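Local structure of glycosyl hydrolase 25 (Streptococcus pneumoniae, 4FF5) at residues K48-W60 / A70-V82. The protein is a family 25 glycosyl hydrolase that takes part in host-cell invasion as a virulence factor and, like its relatives, probably cleaves the glycan strands of peptidoglycan. Numbering follows the deposited sequence.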
# COMPACT_ATOMS: atom_id res chain seq x y z
N LYS A 48 -4.77 -2.41 20.68
CA LYS A 48 -3.62 -2.08 21.55
C LYS A 48 -2.55 -1.19 20.89
O LYS A 48 -1.95 -0.35 21.55
CB LYS A 48 -2.97 -3.37 22.07
CG LYS A 48 -1.98 -3.17 23.20
CD LYS A 48 -1.35 -4.49 23.63
CE LYS A 48 -0.30 -4.29 24.71
N HIS A 49 -2.30 -1.40 19.60
CA HIS A 49 -1.23 -0.70 18.90
C HIS A 49 -1.72 0.38 17.96
O HIS A 49 -0.94 0.91 17.16
CB HIS A 49 -0.36 -1.70 18.14
CG HIS A 49 0.51 -2.55 19.04
ND1 HIS A 49 1.19 -3.62 18.59
CD2 HIS A 49 0.78 -2.45 20.40
CE1 HIS A 49 1.88 -4.17 19.61
NE2 HIS A 49 1.64 -3.45 20.72
N LEU A 50 -2.99 0.74 18.08
CA LEU A 50 -3.67 1.63 17.13
C LEU A 50 -2.96 2.98 16.92
O LEU A 50 -3.03 3.54 15.84
CB LEU A 50 -5.13 1.84 17.57
CG LEU A 50 -6.06 2.70 16.73
CD1 LEU A 50 -6.30 2.05 15.38
CD2 LEU A 50 -7.37 2.90 17.47
N ASP A 51 -2.27 3.50 17.94
CA ASP A 51 -1.58 4.78 17.76
C ASP A 51 -0.13 4.67 17.24
O ASP A 51 0.56 5.67 17.08
CB ASP A 51 -1.69 5.64 19.01
CG ASP A 51 -3.13 6.08 19.28
OD1 ASP A 51 -3.93 6.21 18.31
OD2 ASP A 51 -3.46 6.29 20.46
N LYS A 52 0.30 3.44 16.96
CA LYS A 52 1.57 3.22 16.30
C LYS A 52 1.34 3.39 14.79
O LYS A 52 0.23 3.17 14.30
CB LYS A 52 2.11 1.83 16.65
CG LYS A 52 2.79 1.78 18.02
CD LYS A 52 2.62 0.43 18.69
CE LYS A 52 3.36 0.34 20.03
NZ LYS A 52 3.34 1.62 20.79
N PRO A 53 2.38 3.81 14.06
CA PRO A 53 2.17 4.18 12.66
C PRO A 53 1.95 2.97 11.74
O PRO A 53 2.29 1.83 12.11
CB PRO A 53 3.47 4.87 12.29
CG PRO A 53 4.49 4.27 13.18
CD PRO A 53 3.78 3.99 14.48
N ILE A 54 1.38 3.22 10.57
CA ILE A 54 1.27 2.22 9.50
C ILE A 54 2.43 2.45 8.52
O ILE A 54 2.65 3.58 8.06
CB ILE A 54 -0.08 2.34 8.76
CG1 ILE A 54 -1.25 2.01 9.72
CG2 ILE A 54 -0.09 1.49 7.49
CD1 ILE A 54 -2.56 2.67 9.31
N ILE A 55 3.17 1.39 8.22
CA ILE A 55 4.26 1.49 7.26
C ILE A 55 3.90 0.84 5.93
O ILE A 55 2.95 0.05 5.82
CB ILE A 55 5.59 0.87 7.81
CG1 ILE A 55 5.45 -0.66 7.95
CG2 ILE A 55 5.98 1.56 9.12
CD1 ILE A 55 6.73 -1.36 8.38
N ASP A 56 4.62 1.25 4.89
CA ASP A 56 4.64 0.51 3.63
C ASP A 56 6.09 0.20 3.28
O ASP A 56 7.01 0.98 3.57
CB ASP A 56 3.84 1.20 2.50
CG ASP A 56 4.40 2.57 2.12
OD1 ASP A 56 3.92 3.59 2.67
OD2 ASP A 56 5.33 2.62 1.28
N LEU A 57 6.28 -0.99 2.69
CA LEU A 57 7.58 -1.58 2.45
C LEU A 57 7.56 -2.22 1.09
O LEU A 57 6.50 -2.62 0.58
CB LEU A 57 7.82 -2.73 3.45
CG LEU A 57 8.00 -2.45 4.91
CD1 LEU A 57 7.87 -3.78 5.64
CD2 LEU A 57 9.39 -1.86 5.14
N SER A 58 8.75 -2.33 0.52
CA SER A 58 8.97 -2.95 -0.78
C SER A 58 10.31 -3.71 -0.73
O SER A 58 10.97 -3.75 0.33
CB SER A 58 9.03 -1.88 -1.89
OG SER A 58 10.26 -1.18 -1.82
N GLY A 59 10.74 -4.25 -1.87
CA GLY A 59 12.04 -4.90 -2.00
C GLY A 59 13.23 -3.99 -1.75
O GLY A 59 14.33 -4.49 -1.53
N TRP A 60 13.02 -2.67 -1.79
CA TRP A 60 14.05 -1.68 -1.38
C TRP A 60 14.38 -1.69 0.10
O TRP A 60 15.41 -1.14 0.51
CB TRP A 60 13.64 -0.28 -1.83
CG TRP A 60 13.59 -0.17 -3.34
CD1 TRP A 60 12.48 0.01 -4.16
CD2 TRP A 60 14.73 -0.27 -4.25
NE1 TRP A 60 12.85 0.04 -5.48
CE2 TRP A 60 14.19 -0.12 -5.60
CE3 TRP A 60 16.11 -0.45 -4.09
CZ2 TRP A 60 15.00 -0.16 -6.73
CZ3 TRP A 60 16.91 -0.49 -5.24
CH2 TRP A 60 16.37 -0.35 -6.52
N ALA A 70 11.22 -6.55 16.61
CA ALA A 70 11.18 -5.16 17.06
C ALA A 70 10.17 -4.34 16.26
O ALA A 70 9.38 -3.55 16.81
CB ALA A 70 12.57 -4.53 17.00
N LEU A 71 10.20 -4.52 14.94
CA LEU A 71 9.36 -3.69 14.06
C LEU A 71 7.87 -3.89 14.32
O LEU A 71 7.11 -2.92 14.37
CB LEU A 71 9.74 -3.91 12.59
CG LEU A 71 9.31 -2.85 11.56
CD1 LEU A 71 10.27 -1.67 11.49
CD2 LEU A 71 9.15 -3.47 10.19
N SER A 72 7.46 -5.15 14.50
CA SER A 72 6.03 -5.50 14.65
C SER A 72 5.36 -4.90 15.89
O SER A 72 4.13 -4.65 15.89
CB SER A 72 5.84 -7.02 14.63
OG SER A 72 6.39 -7.61 15.80
N GLN A 73 6.14 -4.69 16.95
CA GLN A 73 5.61 -4.07 18.17
C GLN A 73 5.64 -2.53 18.11
O GLN A 73 5.05 -1.87 18.98
CB GLN A 73 6.28 -4.62 19.44
CG GLN A 73 6.24 -6.14 19.63
CD GLN A 73 4.86 -6.77 19.45
OE1 GLN A 73 3.90 -6.42 20.13
NE2 GLN A 73 4.77 -7.72 18.52
N ASN A 74 6.28 -1.98 17.07
CA ASN A 74 6.35 -0.52 16.84
C ASN A 74 5.42 -0.02 15.70
O ASN A 74 5.44 1.17 15.35
CB ASN A 74 7.81 -0.09 16.58
CG ASN A 74 8.69 -0.17 17.82
OD1 ASN A 74 8.29 0.24 18.90
ND2 ASN A 74 9.91 -0.69 17.67
N ILE A 75 4.61 -0.92 15.14
CA ILE A 75 3.66 -0.54 14.08
C ILE A 75 2.26 -1.10 14.33
O ILE A 75 2.08 -2.06 15.09
CB ILE A 75 4.18 -0.96 12.68
CG1 ILE A 75 4.26 -2.50 12.55
CG2 ILE A 75 5.53 -0.31 12.40
CD1 ILE A 75 4.58 -3.01 11.15
N SER A 76 1.26 -0.51 13.67
CA SER A 76 -0.11 -1.00 13.76
C SER A 76 -0.50 -1.87 12.57
O SER A 76 -1.36 -2.74 12.68
CB SER A 76 -1.09 0.17 13.95
OG SER A 76 -0.92 1.13 12.92
N GLY A 77 0.12 -1.61 11.42
CA GLY A 77 -0.18 -2.34 10.18
C GLY A 77 0.90 -2.09 9.14
O GLY A 77 1.77 -1.21 9.31
N ALA A 78 0.87 -2.88 8.07
CA ALA A 78 1.89 -2.76 7.03
C ALA A 78 1.26 -2.96 5.66
O ALA A 78 0.31 -3.74 5.51
CB ALA A 78 3.00 -3.78 7.24
N ILE A 79 1.78 -2.25 4.66
CA ILE A 79 1.32 -2.40 3.30
C ILE A 79 2.53 -2.75 2.44
O ILE A 79 3.46 -1.95 2.31
CB ILE A 79 0.63 -1.12 2.78
CG1 ILE A 79 -0.48 -0.67 3.74
CG2 ILE A 79 0.04 -1.37 1.40
CD1 ILE A 79 -1.28 0.51 3.21
N VAL A 80 2.50 -3.93 1.84
CA VAL A 80 3.71 -4.53 1.23
C VAL A 80 3.62 -4.53 -0.31
O VAL A 80 2.59 -4.91 -0.88
CB VAL A 80 3.91 -5.99 1.75
CG1 VAL A 80 5.04 -6.71 1.01
CG2 VAL A 80 4.22 -5.97 3.25
N ARG A 81 4.69 -4.12 -0.99
CA ARG A 81 4.68 -4.10 -2.45
C ARG A 81 4.83 -5.51 -3.01
O ARG A 81 5.74 -6.23 -2.60
CB ARG A 81 5.81 -3.26 -3.01
CG ARG A 81 5.62 -2.99 -4.49
CD ARG A 81 6.76 -2.15 -5.07
NE ARG A 81 8.00 -2.92 -5.24
CZ ARG A 81 9.07 -2.48 -5.89
NH1 ARG A 81 9.05 -1.28 -6.46
NH2 ARG A 81 10.17 -3.23 -5.99
N VAL A 82 3.94 -5.89 -3.92
CA VAL A 82 4.01 -7.22 -4.57
C VAL A 82 4.41 -7.10 -6.05
O VAL A 82 5.15 -7.95 -6.60
CB VAL A 82 2.66 -7.98 -4.36
CG1 VAL A 82 2.60 -9.31 -5.11
CG2 VAL A 82 2.47 -8.23 -2.86
O HOH W 1 1.22 -4.98 16.08
O HOH W 2 -3.02 2.89 13.03
O HOH W 3 6.15 2.03 19.59
O HOH W 4 11.59 -0.19 -8.00
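Ile55 meets three apolar side chains of 70-82 with three different carbons. Its CD1 reaches tip to tip toward CD2 of Leu71, at 3.7 Å, while its CG2 lies against CG2 of Ile75, whose side chain crosses that of Ile55 at about a right angle, and its CG1 rests on CB of Ala78. With CG1 between the backbone N and the carbonyl carbon (chi1 68°) and the chain extended beyond it, CD1 arrives beside Leu71 of helix 68-73. On the other face of the sheet, Ile54 CG2 and Ile79 CG1 touch more loosely, at 4.3 Å, and the two residues share Phe263 of helix 255-263 as a neighbour. The contact belongs to the first beta-alpha-beta unit of the TIM barrel, strand 54-57, helix 68-73 and strand 77-84, with Leu71 packing from the helix onto the first strand. The two strands run parallel, 15° apart, and their backbone bonds alternate in direction, from Ile55 N to Gly77 O, Ile79 N to Ile55 O, Leu57 N to Ile79 O and Arg81 N to Leu57 O. Asp56 turns its carboxylate away from strand 77-84, and OD1 accepts from Asn247 and Gln230. Toward the polar edge, Ser76 holds the Lys52-Pro53 backbone with two bonds: its N-H points almost straight at Pro53 O (167°), and its OG donates to Lys52 O at 2.7 Å, both donors lying above the carbonyl planes they meet. A water links that hydroxyl to Leu50 O. Farther out, Gln73 OE1 lies in the plane of the His49 ring, 3.1 Å from CE1, and a second water joins His49 ND1 to Ser72 O. Just past the end of strand 54-57, CB of Ser58 sits over one face of the guanidinium of Arg81, a residue still in strand 77-84, whose NE forms a salt bridge with Asp101; a water connects Arg81 NH1 with Trp60 NE1.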